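Local atomic coordinates of putative flavoprotein (Bacteroides eggerthii, PDB entry 4ICI), a protein that binds flavin mononucleotide in a flavodoxin-like fold and probably serves in electron transfer or a related redox reaction. Residues 118-131 with 144-156. Sequence-based numbering, arbitrary orientation.
With FMN (flavin mononucleotide), chain B.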
# COMPACT_ATOMS: atom_id res chain seq x y z
N LYS A 118 0.48 -15.80 -2.44
CA LYS A 118 0.99 -15.06 -1.31
C LYS A 118 -0.13 -14.55 -0.41
O LYS A 118 -1.29 -14.42 -0.81
CB LYS A 118 1.82 -13.88 -1.81
CG LYS A 118 2.89 -14.25 -2.82
CD LYS A 118 3.78 -13.08 -3.14
CE LYS A 118 4.64 -13.35 -4.35
NZ LYS A 118 5.53 -14.50 -4.13
N THR A 119 0.24 -14.24 0.83
CA THR A 119 -0.64 -13.53 1.74
C THR A 119 -0.43 -12.05 1.45
O THR A 119 0.71 -11.58 1.48
CB THR A 119 -0.32 -13.85 3.19
OG1 THR A 119 -0.46 -15.27 3.39
CG2 THR A 119 -1.25 -13.12 4.12
N VAL A 120 -1.51 -11.29 1.21
CA VAL A 120 -1.43 -9.87 0.83
C VAL A 120 -2.20 -9.06 1.88
O VAL A 120 -3.36 -9.39 2.17
CB VAL A 120 -1.97 -9.64 -0.59
CG1 VAL A 120 -1.78 -8.19 -1.00
CG2 VAL A 120 -1.30 -10.65 -1.60
N VAL A 121 -1.58 -8.03 2.44
CA VAL A 121 -2.13 -7.31 3.59
C VAL A 121 -1.96 -5.80 3.37
O VAL A 121 -0.84 -5.34 3.25
CB VAL A 121 -1.45 -7.72 4.91
CG1 VAL A 121 -2.26 -7.14 6.10
CG2 VAL A 121 -1.22 -9.24 5.02
N PRO A 122 -3.06 -5.05 3.28
CA PRO A 122 -2.90 -3.61 3.10
C PRO A 122 -2.58 -2.91 4.42
O PRO A 122 -2.92 -3.39 5.49
CB PRO A 122 -4.27 -3.16 2.58
CG PRO A 122 -5.24 -4.12 3.25
CD PRO A 122 -4.48 -5.43 3.39
N PHE A 123 -1.97 -1.75 4.33
CA PHE A 123 -1.86 -0.82 5.44
C PHE A 123 -1.87 0.58 4.91
O PHE A 123 -1.64 0.81 3.72
CB PHE A 123 -0.63 -1.12 6.32
CG PHE A 123 0.71 -0.84 5.67
CD1 PHE A 123 1.31 -1.77 4.86
CD2 PHE A 123 1.40 0.33 5.95
CE1 PHE A 123 2.57 -1.55 4.29
CE2 PHE A 123 2.65 0.56 5.42
CZ PHE A 123 3.23 -0.39 4.59
N ALA A 124 -2.12 1.56 5.78
CA ALA A 124 -2.30 2.92 5.29
C ALA A 124 -2.00 3.95 6.33
O ALA A 124 -1.95 3.65 7.53
CB ALA A 124 -3.75 3.11 4.75
N THR A 125 -1.79 5.17 5.85
CA THR A 125 -1.89 6.37 6.67
C THR A 125 -2.94 7.29 6.08
O THR A 125 -3.31 7.16 4.91
CB THR A 125 -0.53 7.10 6.85
OG1 THR A 125 -0.11 7.71 5.64
CG2 THR A 125 0.56 6.17 7.40
N SER A 126 -3.47 8.21 6.89
CA SER A 126 -4.56 9.08 6.45
C SER A 126 -4.65 10.30 7.34
O SER A 126 -4.01 10.36 8.42
CB SER A 126 -5.90 8.37 6.51
OG SER A 126 -6.37 8.26 7.85
N GLY A 127 -5.49 11.21 6.89
CA GLY A 127 -5.88 12.37 7.68
C GLY A 127 -7.06 12.14 8.59
O GLY A 127 -7.62 13.12 9.11
N GLY A 128 -7.44 10.88 8.79
CA GLY A 128 -8.62 10.55 9.60
C GLY A 128 -9.45 9.39 9.08
O GLY A 128 -10.07 8.65 9.88
N SER A 129 -9.52 9.24 7.76
CA SER A 129 -10.31 8.15 7.21
C SER A 129 -9.77 6.82 7.67
O SER A 129 -8.55 6.62 7.79
CB SER A 129 -10.30 8.17 5.70
OG SER A 129 -11.05 9.26 5.19
N SER A 130 -10.67 5.87 7.86
CA SER A 130 -10.31 4.49 8.14
C SER A 130 -9.82 3.82 6.86
O SER A 130 -10.09 4.27 5.74
CB SER A 130 -11.50 3.72 8.68
OG SER A 130 -12.53 3.66 7.73
N ILE A 131 -9.12 2.72 7.03
CA ILE A 131 -8.65 1.96 5.89
C ILE A 131 -9.73 1.14 5.21
O ILE A 131 -9.54 0.72 4.07
CB ILE A 131 -7.48 1.01 6.28
CG1 ILE A 131 -6.67 0.57 5.03
CG2 ILE A 131 -7.95 -0.18 7.14
CD1 ILE A 131 -5.38 -0.21 5.36
N ASP A 144 -8.95 -12.82 -6.53
CA ASP A 144 -8.17 -14.05 -6.57
C ASP A 144 -7.01 -14.04 -5.60
O ASP A 144 -6.46 -15.10 -5.31
CB ASP A 144 -7.62 -14.35 -7.96
CG ASP A 144 -8.67 -14.67 -8.96
OD1 ASP A 144 -9.59 -15.45 -8.69
OD2 ASP A 144 -8.58 -14.14 -10.08
N LEU A 145 -6.63 -12.88 -5.08
CA LEU A 145 -5.57 -12.81 -4.09
C LEU A 145 -6.02 -13.20 -2.70
O LEU A 145 -7.20 -13.07 -2.36
CB LEU A 145 -4.93 -11.41 -4.06
CG LEU A 145 -4.40 -10.92 -5.40
CD1 LEU A 145 -3.75 -9.52 -5.24
CD2 LEU A 145 -3.40 -11.92 -6.00
N ASN A 146 -5.05 -13.63 -1.90
CA ASN A 146 -5.33 -14.02 -0.50
C ASN A 146 -5.17 -12.81 0.43
O ASN A 146 -4.13 -12.61 1.04
CB ASN A 146 -4.45 -15.18 -0.05
CG ASN A 146 -4.75 -15.59 1.38
OD1 ASN A 146 -5.88 -15.44 1.83
ND2 ASN A 146 -3.74 -16.09 2.10
N TRP A 147 -6.21 -12.00 0.49
CA TRP A 147 -6.21 -10.77 1.28
C TRP A 147 -6.49 -11.06 2.73
O TRP A 147 -7.39 -11.83 3.06
CB TRP A 147 -7.29 -9.83 0.79
CG TRP A 147 -7.03 -9.26 -0.58
CD1 TRP A 147 -7.58 -9.66 -1.75
CD2 TRP A 147 -6.23 -8.12 -0.88
NE1 TRP A 147 -7.14 -8.89 -2.77
CE2 TRP A 147 -6.30 -7.92 -2.27
CE3 TRP A 147 -5.42 -7.27 -0.12
CZ2 TRP A 147 -5.63 -6.88 -2.91
CZ3 TRP A 147 -4.75 -6.24 -0.75
CH2 TRP A 147 -4.86 -6.05 -2.13
N LYS A 148 -5.74 -10.41 3.60
CA LYS A 148 -6.04 -10.37 5.03
C LYS A 148 -6.32 -8.96 5.44
O LYS A 148 -6.03 -8.03 4.69
CB LYS A 148 -4.91 -11.00 5.84
CG LYS A 148 -4.70 -12.52 5.61
CD LYS A 148 -3.71 -13.16 6.59
CE LYS A 148 -3.74 -14.70 6.55
NZ LYS A 148 -2.81 -15.35 7.55
N GLU A 149 -6.89 -8.80 6.63
CA GLU A 149 -7.30 -7.51 7.13
C GLU A 149 -6.08 -6.67 7.53
O GLU A 149 -5.20 -7.13 8.26
CB GLU A 149 -8.24 -7.70 8.32
CG GLU A 149 -9.59 -8.28 7.92
CD GLU A 149 -10.41 -7.31 7.12
OE1 GLU A 149 -10.66 -6.21 7.64
OE2 GLU A 149 -10.79 -7.66 5.98
N GLY A 150 -6.08 -5.44 7.06
CA GLY A 150 -5.02 -4.50 7.34
C GLY A 150 -5.40 -3.49 8.39
O GLY A 150 -6.45 -3.57 9.04
N ARG A 151 -4.51 -2.52 8.57
CA ARG A 151 -4.67 -1.49 9.59
C ARG A 151 -4.20 -0.15 9.11
O ARG A 151 -3.26 -0.04 8.31
CB ARG A 151 -3.83 -1.87 10.82
CG ARG A 151 -4.21 -3.19 11.52
CD ARG A 151 -5.54 -3.12 12.27
NE ARG A 151 -5.84 -4.35 13.01
CZ ARG A 151 -6.47 -5.40 12.49
NH1 ARG A 151 -6.85 -5.42 11.22
NH2 ARG A 151 -6.69 -6.47 13.24
N LEU A 152 -4.85 0.87 9.67
CA LEU A 152 -4.38 2.23 9.62
C LEU A 152 -3.26 2.36 10.64
O LEU A 152 -3.43 2.03 11.83
CB LEU A 152 -5.55 3.18 9.90
CG LEU A 152 -5.42 4.66 9.67
CD1 LEU A 152 -5.29 4.99 8.18
CD2 LEU A 152 -6.62 5.37 10.30
N LEU A 153 -2.11 2.83 10.16
CA LEU A 153 -0.90 2.95 10.97
C LEU A 153 -0.47 4.42 11.17
O LEU A 153 0.71 4.77 11.09
CB LEU A 153 0.23 2.14 10.37
CG LEU A 153 -0.02 0.63 10.23
CD1 LEU A 153 1.23 -0.02 9.69
CD2 LEU A 153 -0.47 -0.02 11.57
N ASN A 154 -1.44 5.29 11.41
CA ASN A 154 -1.12 6.69 11.73
C ASN A 154 -0.31 6.83 13.00
O ASN A 154 0.61 7.65 13.08
CB ASN A 154 -2.40 7.54 11.86
CG ASN A 154 -3.06 7.79 10.52
OD1 ASN A 154 -2.38 7.79 9.49
ND2 ASN A 154 -4.37 8.03 10.51
N ARG A 155 -0.65 6.04 13.99
CA ARG A 155 0.14 6.00 15.21
C ARG A 155 0.32 4.54 15.52
O ARG A 155 -0.67 3.83 15.76
CB ARG A 155 -0.57 6.76 16.34
CG ARG A 155 -0.54 8.27 16.14
N THR A 156 1.55 4.05 15.42
CA THR A 156 1.79 2.66 15.69
C THR A 156 3.10 2.44 16.43
O THR A 156 3.92 3.36 16.59
CB THR A 156 1.72 1.81 14.37
OG1 THR A 156 1.50 0.44 14.72
CG2 THR A 156 2.98 1.95 13.55
N1 FMN B . -6.99 11.63 4.27
C2 FMN B . -8.15 11.06 4.73
O2 FMN B . -8.29 10.85 5.93
N3 FMN B . -9.16 10.73 3.82
C4 FMN B . -9.06 11.00 2.46
O4 FMN B . -10.00 10.61 1.74
C4A FMN B . -7.88 11.62 2.01
N5 FMN B . -7.73 11.94 0.64
C5A FMN B . -6.52 12.52 0.24
C6 FMN B . -6.33 12.81 -1.12
C7 FMN B . -5.15 13.37 -1.55
C7M FMN B . -4.94 13.63 -3.01
C8 FMN B . -4.12 13.63 -0.66
C8M FMN B . -2.84 14.26 -1.15
C9 FMN B . -4.31 13.35 0.68
C9A FMN B . -5.50 12.77 1.16
N10 FMN B . -5.69 12.47 2.51
C10 FMN B . -6.87 11.89 2.93
C1' FMN B . -4.57 12.71 3.50
C2' FMN B . -3.54 11.55 3.37
O2' FMN B . -4.11 10.26 3.43
C3' FMN B . -2.52 11.57 4.52
O3' FMN B . -1.99 12.93 4.70
C4' FMN B . -1.38 10.52 4.38
O4' FMN B . -0.81 10.36 5.65
C5' FMN B . -0.27 11.05 3.40
O5' FMN B . 0.68 10.02 3.33
P FMN B . 2.10 10.19 2.60
O1P FMN B . 2.82 11.29 3.40
O2P FMN B . 2.75 8.90 2.55
O3P FMN B . 1.89 10.65 1.16
O HOH W 1 -2.50 -14.14 -3.10
O HOH W 2 -0.24 -15.63 6.27
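Val120 is gripped by two backbone bonds from the edge strand 146-152, which runs parallel to strand 119-125: its N donates to Asn146 O (2.9 Å) and its O accepts from Lys148 N. Further along, Ala124 N reaches Arg151 O while Leu153 N meets Ala124 O almost head-on (2.8 Å). Between these two patches lies Pro122, which has no N-H to give; there the ladder thins to a short CH...O contact, Gly150 CA to Pro122 O. Helix 132-141 links the strands, making a beta-alpha-beta unit of the flavodoxin fold. Beside the first patch, a chi1 of -176° turns Val120 CG1 over a face of the Trp147 six-membered ring, 3.9 Å from its centroid, whereas Pro122 CD meets the ring edge.

Leu152 can be followed outward. Its CB leaves the strand on the same face as that of Ala124; CG then nears Ser129 O and Ser126 OG, CD1 packs against Ser126 OG at 3.5 Å, and CD2 against Ser129 O. Beyond it, Asn154 OD1 takes the Ser126 N-H on an in-plane lone pair (2.9 Å), and ND2 gives a weak bond to Ser126 OG. With an alanine here, Ser126 N would probably lose this acceptor and Ser126 OG its weak donor, leaving the loop's start less firmly placed. Ser126 OG accepts from Gly128 N, an ST turn, and donates to Ser129 O. Gly127 N donates to FMN N1, Ser129 N to FMN O2, and Ser129 OG accepts from FMN N3. Asn154, by bonding, and Leu152, by packing, thus form a second shell behind backbone N-H groups that probably stabilise negative charge at N1-C2=O2 of a reduced flavin.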